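Local coordinates for protein predicted acetamidase/formamidase (Thermoanaerobacter tengcongensis, PDB 3TKK) that probably hydrolyses carbon-nitrogen bonds of linear amides such as formamide or acetamide, and binds zinc and calcium ions, at residues A[66-80]-A[167-180]. Sequence-based numbering, arbitrary orientation.
Sequences IFVEGAKEGDVLKVK and AEVYFPVFVEGALL
Phe-67 lays one ring face over the backbone of Gly-177, whose CA sits 3.5 Å above the ring centre in a CH-pi contact. The ring reaches it because CG stands anti to the backbone N (chi1 -175°); a side chain on the glycine would clash with it. At the ring edge, CD2 of Leu-179 lies 4.0 Å from Phe-67 CD1. With an alanine here, the CA of Gly-177 would probably lose its aromatic cover and the Leu-179 methyl its neighbour, opening a gap beside the turn 175-178.

Other apolar side chains fill the space between the two strand pairings. Ala-178 CB meets Ala-71 CB and, at 4.0 Å, Leu-77 CD2, while Leu-180 spreads its methyls between Ile-66 CD1 and Val-79 CG2. Val-173 wedges CG1 against Lys-72 O (3.3 Å) and CG2 against Leu-77. On the opposite face of the sheet from Leu-77 and Val-79, the extended Lys-78 chain runs beside the Tyr-170 ring, CD 3.6 Å from the hydroxyl OH; Phe-301 meets that ring edge-to-face.

Backbone bonds join strands 76-80 and 168-172 antiparallel, with Leu-77 and Phe-171 exchanging N-H and C=O. Ile-66 and Leu-180 pair likewise in a second sheet. Between them, Gly-177 N donates to Ala-71 O and Gly-177 O accepts from Val-68 N, tying two turns together.

Charges gather at the ends. Lys-72 NZ forms a salt bridge with Glu-176 OE2 at 2.9 Å, on the syn side and 22° out of the carboxylate plane, and a water links Glu-176 OE1 to Glu-73 N. Lys-78 NZ and Glu-168 OE2, 4.1 Å apart, share another water. The buried Asp-75 carboxylate is held through OD2 by Lys-72 N and Lys-213.

An apolar interior bordered by a salt bridge and two water bridges thus joins two beta sheets through their connecting turns, away from the metal sites.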
loop_
_atom_site.group_PDB
_atom_site.type_symbol
_atom_site.label_atom_id
_atom_site.label_comp_id
_atom_site.label_asym_id
_atom_site.label_seq_id
_atom_site.Cartn_x
_atom_site.Cartn_y
_atom_site.Cartn_z
ATOM N N ILE A 66 -0.869 19.399 24.377
ATOM C CA ILE A 66 0.311 20.200 24.637
ATOM C C ILE A 66 0.250 21.512 23.822
ATOM O O ILE A 66 0.114 21.495 22.592
ATOM C CB ILE A 66 1.495 19.378 24.136
ATOM C CG1 ILE A 66 1.521 18.031 24.900
ATOM C CG2 ILE A 66 2.828 20.202 24.201
ATOM C CD1 ILE A 66 2.419 16.883 24.106
ATOM N N PHE A 67 0.313 22.636 24.516
ATOM C CA PHE A 67 0.353 23.936 23.846
ATOM C C PHE A 67 1.797 24.211 23.563
ATOM O O PHE A 67 2.642 24.117 24.488
ATOM C CB PHE A 67 -0.243 24.981 24.791
ATOM C CG PHE A 67 -0.367 26.299 24.230
ATOM C CD1 PHE A 67 -1.631 26.784 23.771
ATOM C CD2 PHE A 67 0.748 27.105 24.102
ATOM C CE1 PHE A 67 -1.766 28.068 23.269
ATOM C CE2 PHE A 67 0.654 28.417 23.564
ATOM C CZ PHE A 67 -0.615 28.935 23.186
ATOM N N VAL A 68 2.100 24.517 22.287
ATOM C CA VAL A 68 3.447 24.724 21.883
ATOM C C VAL A 68 3.575 26.198 21.584
ATOM O O VAL A 68 3.005 26.670 20.649
ATOM C CB VAL A 68 3.810 23.880 20.610
ATOM C CG1 VAL A 68 5.220 24.260 20.122
ATOM C CG2 VAL A 68 3.695 22.337 20.999
ATOM N N GLU A 69 4.320 26.919 22.401
ATOM C CA GLU A 69 4.497 28.367 22.200
ATOM C C GLU A 69 5.031 28.725 20.823
ATOM O O GLU A 69 6.025 28.176 20.457
ATOM C CB GLU A 69 5.416 28.977 23.288
ATOM C CG GLU A 69 4.556 29.214 24.546
ATOM C CD GLU A 69 5.292 29.731 25.776
ATOM O OE1 GLU A 69 6.480 30.109 25.730
ATOM O OE2 GLU A 69 4.623 29.732 26.822
ATOM N N GLY A 70 4.410 29.718 20.154
ATOM C CA GLY A 70 4.939 30.267 18.872
ATOM C C GLY A 70 4.165 29.643 17.720
ATOM O O GLY A 70 4.231 30.124 16.561
ATOM N N ALA A 71 3.454 28.553 17.982
ATOM C CA ALA A 71 2.816 27.919 16.873
ATOM C C ALA A 71 1.623 28.734 16.613
ATOM O O ALA A 71 0.844 28.946 17.542
ATOM C CB ALA A 71 2.380 26.369 17.265
ATOM N N LYS A 72 1.438 29.180 15.361
ATOM C CA LYS A 72 0.266 29.906 14.999
ATOM C C LYS A 72 -0.499 29.279 13.847
ATOM O O LYS A 72 0.052 28.495 13.069
ATOM C CB LYS A 72 0.662 31.356 14.646
ATOM C CG LYS A 72 1.029 32.144 15.963
ATOM C CD LYS A 72 1.164 33.616 15.789
ATOM C CE LYS A 72 1.955 34.216 16.996
ATOM N NZ LYS A 72 1.262 34.431 18.350
ATOM N N GLU A 73 -1.772 29.618 13.717
ATOM C CA GLU A 73 -2.522 29.135 12.568
ATOM C C GLU A 73 -1.762 29.307 11.257
ATOM O O GLU A 73 -1.398 30.388 10.929
ATOM C CB GLU A 73 -3.822 29.923 12.423
ATOM C CG GLU A 73 -4.592 29.569 11.151
ATOM C CD GLU A 73 -6.013 30.163 11.146
ATOM O OE1 GLU A 73 -6.248 31.253 11.751
ATOM O OE2 GLU A 73 -6.901 29.557 10.546
ATOM N N GLY A 74 -1.526 28.213 10.499
ATOM C CA GLY A 74 -0.855 28.384 9.184
ATOM C C GLY A 74 0.588 27.889 9.272
ATOM O O GLY A 74 1.187 27.633 8.209
ATOM N N ASP A 75 1.166 27.780 10.493
ATOM C CA ASP A 75 2.511 27.191 10.617
ATOM C C ASP A 75 2.460 25.694 10.517
ATOM O O ASP A 75 1.426 25.086 10.237
ATOM C CB ASP A 75 3.069 27.478 12.046
ATOM C CG ASP A 75 3.284 28.954 12.308
ATOM O OD1 ASP A 75 3.308 29.728 11.323
ATOM O OD2 ASP A 75 3.422 29.330 13.485
ATOM N N VAL A 76 3.573 25.016 10.812
ATOM C CA VAL A 76 3.470 23.617 10.703
ATOM C C VAL A 76 4.108 23.152 12.003
ATOM O O VAL A 76 5.104 23.770 12.439
ATOM C CB VAL A 76 4.240 23.057 9.448
ATOM C CG1 VAL A 76 4.600 21.583 9.634
ATOM C CG2 VAL A 76 3.389 23.261 8.170
ATOM N N LEU A 77 3.553 22.118 12.650
ATOM C CA LEU A 77 4.302 21.572 13.824
ATOM C C LEU A 77 5.001 20.319 13.463
ATOM O O LEU A 77 4.349 19.361 13.009
ATOM C CB LEU A 77 3.364 21.243 14.940
ATOM C CG LEU A 77 3.841 20.676 16.275
ATOM C CD1 LEU A 77 4.409 21.899 17.040
ATOM C CD2 LEU A 77 2.639 20.067 17.069
ATOM N N LYS A 78 6.308 20.281 13.734
ATOM C CA LYS A 78 7.115 19.080 13.529
ATOM C C LYS A 78 7.354 18.349 14.866
ATOM O O LYS A 78 7.687 18.994 15.863
ATOM C CB LYS A 78 8.428 19.477 12.868
ATOM C CG LYS A 78 9.545 18.383 12.931
ATOM C CD LYS A 78 10.868 18.953 12.265
ATOM C CE LYS A 78 12.067 18.290 12.945
ATOM N NZ LYS A 78 13.315 18.704 12.186
ATOM N N VAL A 79 7.075 17.024 14.849
ATOM C CA VAL A 79 7.084 16.206 16.029
ATOM C C VAL A 79 8.048 15.055 15.717
ATOM O O VAL A 79 7.829 14.190 14.861
ATOM C CB VAL A 79 5.685 15.666 16.408
ATOM C CG1 VAL A 79 5.791 14.772 17.725
ATOM C CG2 VAL A 79 4.580 16.765 16.414
ATOM N N LYS A 80 9.175 15.065 16.365
ATOM C CA LYS A 80 10.164 14.017 16.163
ATOM C C LYS A 80 9.860 12.916 17.185
ATOM O O LYS A 80 9.992 13.164 18.432
ATOM C CB LYS A 80 11.565 14.630 16.380
ATOM C CG LYS A 80 12.678 13.622 16.127
ATOM C CD LYS A 80 14.124 14.263 16.306
ATOM C CE LYS A 80 14.449 15.380 15.312
ATOM N NZ LYS A 80 13.566 16.559 15.600
ATOM N N ALA A 167 10.903 8.525 13.194
ATOM C CA ALA A 167 10.079 9.332 12.234
ATOM C C ALA A 167 9.793 10.742 12.707
ATOM O O ALA A 167 9.857 10.985 13.918
ATOM C CB ALA A 167 8.866 8.632 11.953
ATOM N N GLU A 168 9.390 11.622 11.773
ATOM C CA GLU A 168 8.973 12.962 12.055
ATOM C C GLU A 168 7.618 13.133 11.423
ATOM O O GLU A 168 7.454 12.867 10.256
ATOM C CB GLU A 168 9.938 13.915 11.336
ATOM C CG GLU A 168 11.251 14.101 12.071
ATOM C CD GLU A 168 12.240 14.765 11.105
ATOM O OE1 GLU A 168 11.820 15.328 10.030
ATOM O OE2 GLU A 168 13.396 14.695 11.383
ATOM N N VAL A 169 6.629 13.574 12.167
ATOM C CA VAL A 169 5.325 13.872 11.584
ATOM C C VAL A 169 5.080 15.390 11.549
ATOM O O VAL A 169 5.359 16.082 12.593
ATOM C CB VAL A 169 4.294 13.282 12.505
ATOM C CG1 VAL A 169 2.955 13.328 11.746
ATOM C CG2 VAL A 169 4.683 11.813 12.799
ATOM N N TYR A 170 4.575 15.925 10.435
ATOM C CA TYR A 170 4.465 17.320 10.280
ATOM C C TYR A 170 3.039 17.561 10.213
ATOM O O TYR A 170 2.393 16.921 9.436
ATOM C CB TYR A 170 5.140 17.722 8.973
ATOM C CG TYR A 170 6.632 17.550 9.035
ATOM C CD1 TYR A 170 7.463 18.672 9.241
ATOM C CD2 TYR A 170 7.195 16.326 8.876
ATOM C CE1 TYR A 170 8.798 18.575 9.256
ATOM C CE2 TYR A 170 8.569 16.186 8.856
ATOM C CZ TYR A 170 9.367 17.298 9.085
ATOM O OH TYR A 170 10.716 17.194 9.087
ATOM N N PHE A 171 2.502 18.514 11.002
ATOM C CA PHE A 171 1.114 18.776 10.986
ATOM C C PHE A 171 0.834 20.218 10.630
ATOM O O PHE A 171 1.461 21.148 11.217
ATOM C CB PHE A 171 0.540 18.621 12.469
ATOM C CG PHE A 171 0.518 17.216 12.951
ATOM C CD1 PHE A 171 -0.434 16.337 12.488
ATOM C CD2 PHE A 171 1.410 16.804 13.865
ATOM C CE1 PHE A 171 -0.429 14.953 12.878
ATOM C CE2 PHE A 171 1.463 15.428 14.293
ATOM C CZ PHE A 171 0.496 14.525 13.827
ATOM N N PRO A 172 -0.120 20.440 9.765
ATOM C CA PRO A 172 -0.606 21.816 9.716
ATOM C C PRO A 172 -1.192 22.288 11.024
ATOM O O PRO A 172 -1.957 21.542 11.644
ATOM C CB PRO A 172 -1.795 21.773 8.736
ATOM C CG PRO A 172 -1.949 20.351 8.234
ATOM C CD PRO A 172 -1.001 19.467 9.093
ATOM N N VAL A 173 -0.934 23.554 11.401
ATOM C CA VAL A 173 -1.456 24.195 12.631
ATOM C C VAL A 173 -2.746 24.953 12.312
ATOM O O VAL A 173 -2.786 25.832 11.436
ATOM C CB VAL A 173 -0.391 25.164 13.256
ATOM C CG1 VAL A 173 -0.834 25.664 14.609
ATOM C CG2 VAL A 173 0.926 24.332 13.536
ATOM N N PHE A 174 -3.820 24.591 13.011
ATOM C CA PHE A 174 -5.104 25.226 12.849
ATOM C C PHE A 174 -5.394 26.254 13.922
ATOM O O PHE A 174 -6.145 27.173 13.663
ATOM C CB PHE A 174 -6.201 24.176 12.697
ATOM C CG PHE A 174 -5.942 23.263 11.487
ATOM C CD1 PHE A 174 -6.151 23.739 10.187
ATOM C CD2 PHE A 174 -5.415 22.022 11.654
ATOM C CE1 PHE A 174 -5.888 22.957 9.108
ATOM C CE2 PHE A 174 -5.108 21.216 10.573
ATOM C CZ PHE A 174 -5.349 21.641 9.299
ATOM N N VAL A 175 -4.809 26.101 15.125
ATOM C CA VAL A 175 -5.076 26.995 16.224
ATOM C C VAL A 175 -3.820 27.303 16.947
ATOM O O VAL A 175 -2.843 26.531 16.993
ATOM C CB VAL A 175 -6.070 26.446 17.266
ATOM C CG1 VAL A 175 -7.253 25.812 16.578
ATOM C CG2 VAL A 175 -5.394 25.398 18.065
ATOM N N GLU A 176 -3.869 28.456 17.554
ATOM C CA GLU A 176 -2.789 28.955 18.385
ATOM C C GLU A 176 -2.300 27.888 19.365
ATOM O O GLU A 176 -3.112 27.314 20.081
ATOM C CB GLU A 176 -3.291 30.207 19.135
ATOM C CG GLU A 176 -2.254 30.971 19.879
ATOM C CD GLU A 176 -1.326 31.812 18.973
ATOM O OE1 GLU A 176 -1.733 32.177 17.881
ATOM O OE2 GLU A 176 -0.162 32.088 19.345
ATOM N N GLY A 177 -0.996 27.657 19.393
ATOM C CA GLY A 177 -0.326 26.720 20.300
ATOM C C GLY A 177 -0.471 25.246 19.770
ATOM O O GLY A 177 -0.003 24.359 20.377
ATOM N N ALA A 178 -1.141 25.069 18.622
ATOM C CA ALA A 178 -1.377 23.816 17.910
ATOM C C ALA A 178 -2.227 22.845 18.738
ATOM O O ALA A 178 -3.019 22.180 18.164
ATOM C CB ALA A 178 0.026 23.115 17.486
ATOM N N LEU A 179 -1.912 22.596 20.020
ATOM C CA LEU A 179 -2.642 21.588 20.856
ATOM C C LEU A 179 -2.419 20.142 20.378
ATOM O O LEU A 179 -3.312 19.449 19.801
ATOM C CB LEU A 179 -4.139 21.919 20.917
ATOM C CG LEU A 179 -4.448 23.331 21.561
ATOM C CD1 LEU A 179 -5.947 23.620 21.589
ATOM C CD2 LEU A 179 -3.966 23.652 23.055
ATOM N N LEU A 180 -1.249 19.653 20.699
ATOM C CA LEU A 180 -0.884 18.320 20.262
ATOM C C LEU A 180 -1.364 17.315 21.242
ATOM O O LEU A 180 -1.226 17.561 22.456
ATOM C CB LEU A 180 0.591 18.267 20.133
ATOM C CG LEU A 180 1.283 16.886 19.884
ATOM C CD1 LEU A 180 1.053 16.390 18.365
ATOM C CD2 LEU A 180 2.704 17.017 20.094
HETATM O O HOH W 1 -3.430 31.385 15.668
HETATM O O HOH W 2 14.983 16.543 11.734
#